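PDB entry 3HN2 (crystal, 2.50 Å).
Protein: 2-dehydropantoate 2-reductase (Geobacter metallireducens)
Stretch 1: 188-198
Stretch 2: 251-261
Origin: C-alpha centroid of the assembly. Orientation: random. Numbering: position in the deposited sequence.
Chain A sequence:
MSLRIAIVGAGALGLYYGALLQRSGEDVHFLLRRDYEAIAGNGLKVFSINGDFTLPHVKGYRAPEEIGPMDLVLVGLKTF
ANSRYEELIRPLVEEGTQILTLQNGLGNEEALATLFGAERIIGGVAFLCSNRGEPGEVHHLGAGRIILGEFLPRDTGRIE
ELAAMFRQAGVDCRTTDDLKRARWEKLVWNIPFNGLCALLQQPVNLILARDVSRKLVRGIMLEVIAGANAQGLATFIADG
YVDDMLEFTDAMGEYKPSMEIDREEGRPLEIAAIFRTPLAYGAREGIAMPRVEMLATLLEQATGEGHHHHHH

Stretch 1 (188-198) VWNIPFNGLCA
Stretch 2, residues 251-261: AMGEYKPSMEI

The contact between the two stretches is centred on Pro 257, whose CA-to-CB bond points toward the helix of residues 188-198 and whose ring, puckered C-gamma exo, lies along about two turns of that helix. Its CG sits 3.8 Å from SG of Cys 197, 3.9 Å from the carbonyl O of Phe 193 and 4.5 Å from CH2 of Trp 189, so the proline meets the side chains of Trp 189 and Cys 197, two turns apart, and the backbone O of Phe 193 between them. Cys 197 presents its sulfur to this ring with chi1 m (-58°).

Trp 189, pointing toward the second stretch with chi1 t (-167°) and chi2 88°, extends the apolar surface to the loop that precedes Pro 257. Its CH2 is 4.0 Å from CE1 of Tyr 255, which it approaches at the edge of the tyrosine ring, near the ring plane; Tyr 255 has chi1 t and chi2 -114°. The indole CZ2 lies 3.8 Å from SD of Met 252. SD of Met 252 is 5.1 Å from the centroid of the six-membered ring of Trp 189 and 65° off its normal, an oblique sulfur-aromatic approach. Met 252 reaches the ring with chi1 m, chi2 t and chi3 147°.

Stretch 1 is helical throughout, continuing at both ends, but it is kinked: the N atoms of Trp 189, Pro 192 and Ala 198 lack bonds to the preceding turn. At Pro 192 the imide nitrogen has no hydrogen to donate. The bond from Leu 196 N to Pro 192 O (2.9 Å) is sound, whereas that from Phe 193 N to Trp 189 O (3.3 Å) is weak. Stretch 2 turns at Gly 253 (phi/psi 57/-129), where positive phi favours glycine, then runs extended through Tyr 255 (-95/129) and Lys 256 (-107/108). Pro 257 (-58/164) is the N-cap of a helix beginning at Ser 258, and its carbonyl O accepts a bond from Ile 261 N at 3.2 Å.

From Ser 258 the second helix runs in broadly the same direction as the first. CA atoms of Asn 194 and Met 259 lie 5.4 Å apart, those of Ala 198 and Glu 260 3.9 Å, the closer of the two pairs. Met 259 (chi1 -95°, chi2 t, chi3 p) points toward the first stretch, bringing CE to 3.8 Å from CB of Ala 198 and SD to 3.3 Å from the backbone O of Asn 194. CB of Ala 198 is also 3.9 Å from the backbone N of Glu 260.

The polar edge has no clear hydrogen bond across the stretches. Asn 194 (chi1 m, chi2 64°) brings its amide end near Ser 258 (chi1 p), but that amide is probably turned over in the model, which leaves its atom assignment open. Glu 260 extends with chi1 and chi2 both t and chi3 6°, placing OE1 3.4 Å from CB of Cys 197, a packing contact between a carboxylate oxygen and a methylene. Together the stretches bury 482 Å², summed over both sides.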

# COMPACT_ATOMS: atom_id res chain seq x y z
N VAL A 188 -4.16 -5.29 14.45
CA VAL A 188 -5.30 -4.73 13.73
C VAL A 188 -5.26 -5.10 12.24
O VAL A 188 -6.31 -5.24 11.61
CB VAL A 188 -5.40 -3.19 13.92
CG1 VAL A 188 -6.49 -2.57 13.01
CG2 VAL A 188 -5.70 -2.86 15.36
N TRP A 189 -4.06 -5.29 11.71
CA TRP A 189 -3.91 -5.73 10.33
C TRP A 189 -3.83 -7.25 10.21
O TRP A 189 -4.47 -7.84 9.31
CB TRP A 189 -2.67 -5.10 9.68
CG TRP A 189 -2.68 -5.29 8.21
CD1 TRP A 189 -3.26 -4.46 7.28
CD2 TRP A 189 -2.15 -6.40 7.47
NE1 TRP A 189 -3.09 -4.97 6.02
CE2 TRP A 189 -2.43 -6.17 6.10
CE3 TRP A 189 -1.45 -7.56 7.84
CZ2 TRP A 189 -2.03 -7.05 5.10
CZ3 TRP A 189 -1.06 -8.46 6.84
CH2 TRP A 189 -1.36 -8.19 5.48
N ASN A 190 -3.04 -7.86 11.09
CA ASN A 190 -2.71 -9.28 11.01
C ASN A 190 -3.87 -10.21 11.28
O ASN A 190 -3.88 -11.34 10.81
CB ASN A 190 -1.58 -9.64 12.00
CG ASN A 190 -0.20 -9.68 11.35
OD1 ASN A 190 -0.01 -9.24 10.21
ND2 ASN A 190 0.77 -10.21 12.08
N ILE A 191 -4.85 -9.75 12.05
CA ILE A 191 -5.97 -10.61 12.40
C ILE A 191 -6.99 -10.78 11.25
O ILE A 191 -7.20 -11.92 10.83
CB ILE A 191 -6.56 -10.30 13.81
CG1 ILE A 191 -5.56 -10.74 14.89
CG2 ILE A 191 -7.90 -10.99 14.01
CD1 ILE A 191 -5.97 -10.44 16.32
N PRO A 192 -7.59 -9.68 10.73
CA PRO A 192 -8.49 -9.88 9.56
C PRO A 192 -7.81 -10.51 8.35
O PRO A 192 -8.35 -11.43 7.76
CB PRO A 192 -8.97 -8.47 9.22
CG PRO A 192 -7.99 -7.55 9.87
CD PRO A 192 -7.55 -8.25 11.11
N PHE A 193 -6.59 -10.08 8.05
CA PHE A 193 -5.96 -10.47 6.80
C PHE A 193 -5.18 -11.79 6.84
O PHE A 193 -5.41 -12.64 5.99
CB PHE A 193 -5.18 -9.30 6.21
CG PHE A 193 -6.07 -8.15 5.82
CD1 PHE A 193 -6.20 -7.04 6.65
CD2 PHE A 193 -6.84 -8.21 4.65
CE1 PHE A 193 -7.04 -5.98 6.30
CE2 PHE A 193 -7.68 -7.16 4.30
CZ PHE A 193 -7.79 -6.04 5.12
N ASN A 194 -4.31 -12.00 7.82
CA ASN A 194 -3.73 -13.35 7.98
C ASN A 194 -4.77 -14.41 8.38
O ASN A 194 -4.55 -15.60 8.16
CB ASN A 194 -2.53 -13.36 8.93
CG ASN A 194 -1.30 -12.75 8.32
OD1 ASN A 194 -1.27 -11.56 8.02
ND2 ASN A 194 -0.26 -13.56 8.14
N GLY A 195 -5.90 -13.97 8.92
CA GLY A 195 -7.03 -14.85 9.22
C GLY A 195 -7.88 -15.27 8.03
O GLY A 195 -7.98 -16.46 7.72
N LEU A 196 -8.50 -14.29 7.37
CA LEU A 196 -9.47 -14.53 6.29
C LEU A 196 -8.86 -15.18 5.06
O LEU A 196 -9.38 -16.16 4.54
CB LEU A 196 -10.16 -13.23 5.88
CG LEU A 196 -11.51 -12.79 6.47
CD1 LEU A 196 -11.87 -13.46 7.80
CD2 LEU A 196 -11.56 -11.28 6.60
N CYS A 197 -7.73 -14.63 4.62
CA CYS A 197 -6.97 -15.11 3.47
C CYS A 197 -6.54 -16.57 3.57
O CYS A 197 -6.62 -17.30 2.59
CB CYS A 197 -5.74 -14.25 3.25
SG CYS A 197 -6.12 -12.52 2.99
N ALA A 198 -6.07 -16.97 4.75
CA ALA A 198 -5.65 -18.35 4.97
C ALA A 198 -6.86 -19.29 4.96
O ALA A 198 -6.80 -20.39 4.40
CB ALA A 198 -4.88 -18.46 6.28
N ALA A 251 -3.58 -0.84 -1.38
CA ALA A 251 -2.44 -0.48 -2.23
C ALA A 251 -1.48 -1.66 -2.42
O ALA A 251 -0.37 -1.49 -2.92
CB ALA A 251 -1.69 0.70 -1.62
N MET A 252 -1.93 -2.85 -2.02
CA MET A 252 -1.07 -4.02 -1.99
C MET A 252 -1.35 -4.95 -3.14
O MET A 252 -0.65 -5.95 -3.31
CB MET A 252 -1.26 -4.78 -0.68
CG MET A 252 -0.52 -4.22 0.51
SD MET A 252 -1.02 -5.13 1.96
CE MET A 252 0.48 -5.14 2.95
N GLY A 253 -2.39 -4.63 -3.91
CA GLY A 253 -2.83 -5.45 -5.03
C GLY A 253 -3.16 -6.87 -4.61
O GLY A 253 -3.89 -7.09 -3.64
N GLU A 254 -2.58 -7.83 -5.33
CA GLU A 254 -2.88 -9.25 -5.17
C GLU A 254 -1.91 -9.93 -4.18
O GLU A 254 -1.18 -10.85 -4.54
CB GLU A 254 -2.84 -9.92 -6.55
CG GLU A 254 -3.65 -11.21 -6.66
CD GLU A 254 -3.53 -11.86 -8.03
OE1 GLU A 254 -4.48 -12.58 -8.42
OE2 GLU A 254 -2.51 -11.67 -8.72
N TYR A 255 -1.92 -9.48 -2.93
CA TYR A 255 -0.95 -9.94 -1.94
C TYR A 255 -1.45 -11.09 -1.07
O TYR A 255 -2.53 -11.02 -0.48
CB TYR A 255 -0.48 -8.78 -1.06
CG TYR A 255 0.43 -9.18 0.07
CD1 TYR A 255 0.02 -9.05 1.40
CD2 TYR A 255 1.71 -9.70 -0.18
CE1 TYR A 255 0.85 -9.43 2.44
CE2 TYR A 255 2.54 -10.08 0.87
CZ TYR A 255 2.11 -9.94 2.18
OH TYR A 255 2.92 -10.30 3.22
N LYS A 256 -0.65 -12.15 -0.99
CA LYS A 256 -1.00 -13.32 -0.19
C LYS A 256 -0.16 -13.36 1.08
O LYS A 256 1.04 -13.65 1.01
CB LYS A 256 -0.85 -14.61 -1.02
CG LYS A 256 -1.58 -14.58 -2.37
CD LYS A 256 -2.28 -15.89 -2.68
CE LYS A 256 -1.52 -16.77 -3.66
NZ LYS A 256 -2.43 -17.81 -4.26
N PRO A 257 -0.78 -13.07 2.24
CA PRO A 257 -0.13 -12.98 3.55
C PRO A 257 0.59 -14.25 3.96
O PRO A 257 0.34 -15.31 3.39
CB PRO A 257 -1.31 -12.73 4.50
CG PRO A 257 -2.35 -12.14 3.67
CD PRO A 257 -2.22 -12.81 2.34
N SER A 258 1.45 -14.13 4.97
CA SER A 258 2.31 -15.23 5.43
C SER A 258 1.56 -16.50 5.80
O SER A 258 2.00 -17.59 5.44
CB SER A 258 3.18 -14.76 6.60
OG SER A 258 2.38 -14.27 7.66
N MET A 259 0.43 -16.34 6.48
CA MET A 259 -0.39 -17.46 6.94
C MET A 259 -1.04 -18.26 5.81
O MET A 259 -1.17 -19.48 5.91
CB MET A 259 -1.48 -16.98 7.90
CG MET A 259 -1.13 -17.10 9.37
SD MET A 259 -2.60 -17.03 10.42
CE MET A 259 -3.47 -18.44 9.81
N GLU A 260 -1.45 -17.56 4.75
CA GLU A 260 -2.02 -18.19 3.57
C GLU A 260 -0.97 -19.02 2.83
O GLU A 260 -1.24 -20.13 2.38
CB GLU A 260 -2.63 -17.13 2.64
CG GLU A 260 -3.27 -17.70 1.36
CD GLU A 260 -3.93 -16.66 0.47
OE1 GLU A 260 -3.82 -15.44 0.76
OE2 GLU A 260 -4.55 -17.06 -0.53
N ILE A 261 0.24 -18.46 2.72
CA ILE A 261 1.39 -19.13 2.10
C ILE A 261 1.73 -20.42 2.87
O ILE A 261 1.95 -21.47 2.26
CB ILE A 261 2.63 -18.19 2.01
CG1 ILE A 261 2.31 -16.93 1.18
CG2 ILE A 261 3.86 -18.92 1.45
CD1 ILE A 261 1.86 -17.19 -0.26